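Local atomic coordinates of odorant Binding Protein from Varroa destructor, form P2<1> (Varroa destructor, PDB entry 7NZA), a protein that probably binds and carries small hydrophobic odorant molecules in its wide open internal cavity. Residues E22-S27 and K92-D97. Sequence-based numbering, arbitrary orientation.
Sequences EQLKPS and KNKKLD
The side-chain amide of Gln23 turns one face to residues 94-97: Lys95 O lies above that face, displaced toward the CG and NE2 side, 3.9 Å from Gln23 CD, and Leu96 CD2 sits on the same side, 3.8 Å from Gln23 OE1. At the oxygen end, a water donates to Gln23 OE1 at 2.8 Å and accepts from Asp97 N. Beyond the nitrogen end, the Asp97 carboxylate is turned 78° from the amide, with Asp97 OD1 4.0 Å from Gln23 NE2, too long for a hydrogen bond. Gln23 CB comes from the turn toward Lys94 O, 3.3 Å away, and the bend at chi2 (85°) swings the amide along the linker toward Asp97. Segment 22-27 begins with a 3-10 turn, closed by Lys25 N to Glu22 O; it packs on the linker between helices 84-93 and 98-118 in this non-classical odorant-binding protein fold, where Lys95 takes a positive phi. An alanine in place of Gln23 would remove CG and the amide and would probably lose the water bridge to Asp97 N and the cover over Lys95 O. Next along the turn, Leu24 crosses Lys94 and Leu96 at about right angles: Leu24 CD2 meets Lys94 CG at 3.7 Å, and Leu24 CG meets Leu96 CD2 at 3.9 Å. Lys94, bent at chi2, extends alongside the turn in its chain direction; its NZ donates to a second water, which donates to Gln23 O and Lys25 O.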
ATOM      1  N   GLU A  22      -5.779  14.393 -10.617  1.00 18.99           N
ATOM      2  CA  GLU A  22      -4.440  13.828 -10.833  1.00 21.16           C
ATOM      3  C   GLU A  22      -3.424  14.585  -9.989  1.00 20.33           C
ATOM      4  O   GLU A  22      -2.420  13.965  -9.576  1.00 22.30           O
ATOM      5  CB  GLU A  22      -4.095  13.887 -12.313  1.00 23.10           C
ATOM      6  CG  GLU A  22      -4.820  12.870 -13.161  1.00 25.21           C
ATOM      7  CD  GLU A  22      -4.352  11.416 -13.055  1.00 25.56           C
ATOM      8  OE1 GLU A  22      -3.241  11.141 -12.557  1.00 29.09           O
ATOM      9  OE2 GLU A  22      -5.107  10.554 -13.548  1.00 28.34           O
ATOM     10  N   GLN A  23      -3.663  15.847  -9.670  1.00 18.97           N
ATOM     11  CA  GLN A  23      -2.706  16.645  -8.863  1.00 20.27           C
ATOM     12  C   GLN A  23      -2.516  16.055  -7.475  1.00 20.26           C
ATOM     13  O   GLN A  23      -1.578  16.428  -6.786  1.00 21.88           O
ATOM     14  CB  GLN A  23      -3.200  18.085  -8.713  1.00 20.33           C
ATOM     15  CG  GLN A  23      -3.244  18.851 -10.041  1.00 22.16           C
ATOM     16  CD  GLN A  23      -4.514  18.632 -10.800  1.00 21.15           C
ATOM     17  OE1 GLN A  23      -5.428  17.863 -10.480  1.00 21.64           O
ATOM     18  NE2 GLN A  23      -4.620  19.409 -11.887  1.00 27.03           N
ATOM     19  N   LEU A  24      -3.432  15.216  -7.000  1.00 19.37           N
ATOM     20  CA  LEU A  24      -3.300  14.684  -5.616  1.00 19.16           C
ATOM     21  C   LEU A  24      -2.404  13.447  -5.543  1.00 19.20           C
ATOM     22  O   LEU A  24      -2.165  12.960  -4.441  1.00 20.33           O
ATOM     23  CB  LEU A  24      -4.691  14.392  -5.064  1.00 18.64           C
ATOM     24  CG  LEU A  24      -5.608  15.604  -4.936  1.00 18.33           C
ATOM     25  CD1 LEU A  24      -6.948  15.236  -4.277  1.00 19.12           C
ATOM     26  CD2 LEU A  24      -4.949  16.733  -4.166  1.00 19.09           C
ATOM     27  N   LYS A  25      -2.037  12.900  -6.683  1.00 20.09           N
ATOM     28  CA  LYS A  25      -1.180  11.690  -6.660  1.00 20.39           C
ATOM     29  C   LYS A  25       0.140  12.072  -6.006  1.00 20.57           C
ATOM     30  O   LYS A  25       0.772  13.025  -6.456  1.00 21.47           O
ATOM     31  CB  LYS A  25      -1.013  11.210  -8.085  1.00 23.56           C
ATOM     32  CG  LYS A  25      -0.119   9.981  -8.249  1.00 25.07           C
ATOM     33  CD  LYS A  25       0.088   9.862  -9.748  1.00 30.28           C
ATOM     34  CE  LYS A  25       0.610   8.570 -10.288  1.00 30.48           C
ATOM     35  NZ  LYS A  25       0.391   8.526 -11.772  1.00 30.91           N
ATOM     36  N   PRO A  26       0.596  11.311  -4.997  1.00 20.90           N
ATOM     37  CA  PRO A  26       1.895  11.614  -4.402  1.00 21.48           C
ATOM     38  C   PRO A  26       3.031  11.435  -5.434  1.00 21.48           C
ATOM     39  O   PRO A  26       3.016  10.509  -6.224  1.00 22.77           O
ATOM     40  CB  PRO A  26       2.026  10.610  -3.248  1.00 20.53           C
ATOM     41  CG  PRO A  26       0.611  10.120  -2.951  1.00 23.10           C
ATOM     42  CD  PRO A  26      -0.085  10.214  -4.293  1.00 21.28           C
ATOM     43  N   SER A  27       3.965  12.336  -5.368  1.00 22.47           N
ATOM     44  CA  SER A  27       5.192  12.137  -6.172  1.00 23.11           C
ATOM     45  C   SER A  27       6.037  10.982  -5.597  1.00 21.88           C
ATOM     46  O   SER A  27       5.915  10.643  -4.405  1.00 21.40           O
ATOM     47  CB  SER A  27       5.993  13.419  -6.228  1.00 25.52           C
ATOM     48  OG  SER A  27       6.492  13.712  -4.931  1.00 25.45           O
ATOM     49  N   LYS A  92      -4.490  23.860  -1.180  1.00 18.47           N
ATOM     50  CA  LYS A  92      -4.349  24.967  -2.168  1.00 18.69           C
ATOM     51  C   LYS A  92      -3.075  24.790  -3.014  1.00 20.05           C
ATOM     52  O   LYS A  92      -3.117  25.028  -4.194  1.00 22.03           O
ATOM     53  CB  LYS A  92      -4.357  26.306  -1.432  1.00 20.70           C
ATOM     54  CG  LYS A  92      -5.714  26.705  -0.897  1.00 23.70           C
ATOM     55  CD  LYS A  92      -5.717  27.920  -0.051  1.00 28.67           C
ATOM     56  CE  LYS A  92      -5.162  29.116  -0.771  1.00 36.36           C
ATOM     57  NZ  LYS A  92      -4.953  30.220   0.180  1.00 41.44           N
ATOM     58  N   ASN A  93      -2.004  24.316  -2.408  1.00 18.49           N
ATOM     59  CA  ASN A  93      -0.700  24.191  -3.108  1.00 20.73           C
ATOM     60  C   ASN A  93      -0.755  23.080  -4.133  1.00 22.31           C
ATOM     61  O   ASN A  93       0.211  23.015  -4.958  1.00 23.69           O
ATOM     62  CB  ASN A  93       0.444  24.026  -2.111  1.00 22.94           C
ATOM     63  CG  ASN A  93       0.793  25.332  -1.414  1.00 28.91           C
ATOM     64  OD1 ASN A  93       0.426  26.419  -1.864  1.00 33.47           O
ATOM     65  ND2 ASN A  93       1.544  25.230  -0.330  1.00 33.86           N
ATOM     66  N   LYS A  94      -1.737  22.188  -4.123  1.00 21.05           N
ATOM     67  CA  LYS A  94      -1.824  21.105  -5.126  1.00 21.32           C
ATOM     68  C   LYS A  94      -2.237  21.684  -6.480  1.00 21.68           C
ATOM     69  O   LYS A  94      -2.143  20.945  -7.486  1.00 23.49           O
ATOM     70  CB  LYS A  94      -2.865  20.083  -4.653  1.00 21.94           C
ATOM     71  CG  LYS A  94      -2.542  19.371  -3.345  1.00 23.33           C
ATOM     72  CD  LYS A  94      -1.307  18.515  -3.461  1.00 24.74           C
ATOM     73  CE  LYS A  94      -1.137  17.597  -2.272  1.00 28.02           C
ATOM     74  NZ  LYS A  94       0.064  16.753  -2.463  1.00 30.92           N
ATOM     75  N   LYS A  95      -2.855  22.852  -6.508  1.00 22.12           N
ATOM     76  CA  LYS A  95      -3.261  23.475  -7.782  1.00 23.52           C
ATOM     77  C   LYS A  95      -4.276  22.619  -8.519  1.00 23.92           C
ATOM     78  O   LYS A  95      -4.164  22.391  -9.732  1.00 23.77           O
ATOM     79  CB  LYS A  95      -2.018  23.803  -8.630  1.00 28.21           C
ATOM     80  CG  LYS A  95      -1.091  24.829  -7.989  1.00 32.47           C
ATOM     81  CD  LYS A  95      -1.852  26.015  -7.451  1.00 36.05           C
ATOM     82  CE  LYS A  95      -1.393  27.420  -7.769  1.00 41.33           C
ATOM     83  NZ  LYS A  95      -2.382  28.396  -7.241  1.00 42.53           N
ATOM     84  N   LEU A  96      -5.300  22.183  -7.792  1.00 21.74           N
ATOM     85  CA  LEU A  96      -6.478  21.505  -8.378  1.00 21.20           C
ATOM     86  C   LEU A  96      -7.161  22.473  -9.352  1.00 21.99           C
ATOM     87  O   LEU A  96      -7.099  23.709  -9.140  1.00 22.36           O
ATOM     88  CB  LEU A  96      -7.436  21.128  -7.228  1.00 20.52           C
ATOM     89  CG  LEU A  96      -6.957  19.994  -6.321  1.00 20.78           C
ATOM     90  CD1 LEU A  96      -7.849  19.897  -5.066  1.00 21.14           C
ATOM     91  CD2 LEU A  96      -6.932  18.636  -7.049  1.00 21.09           C
ATOM     92  N   ASP A  97      -7.993  21.942 -10.213  1.00 22.50           N
ATOM     93  CA  ASP A  97      -8.902  22.787 -11.036  1.00 25.47           C
ATOM     94  C   ASP A  97      -9.775  23.617 -10.098  1.00 25.61           C
ATOM     95  O   ASP A  97     -10.191  23.112  -9.033  1.00 24.97           O
ATOM     96  CB  ASP A  97      -9.672  21.862 -11.977  1.00 27.30           C
ATOM     97  CG  ASP A  97      -8.780  21.202 -13.040  1.00 32.36           C
ATOM     98  OD1 ASP A  97      -7.649  21.661 -13.265  1.00 38.22           O
ATOM     99  OD2 ASP A  97      -9.187  20.173 -13.617  1.00 39.95           O
TER
HETATM  100  O   HOH W   1      -8.014  19.052 -10.452  1.00 24.40           O
HETATM  101  O   HOH W   2       0.391  15.530  -5.023  1.00 32.72           O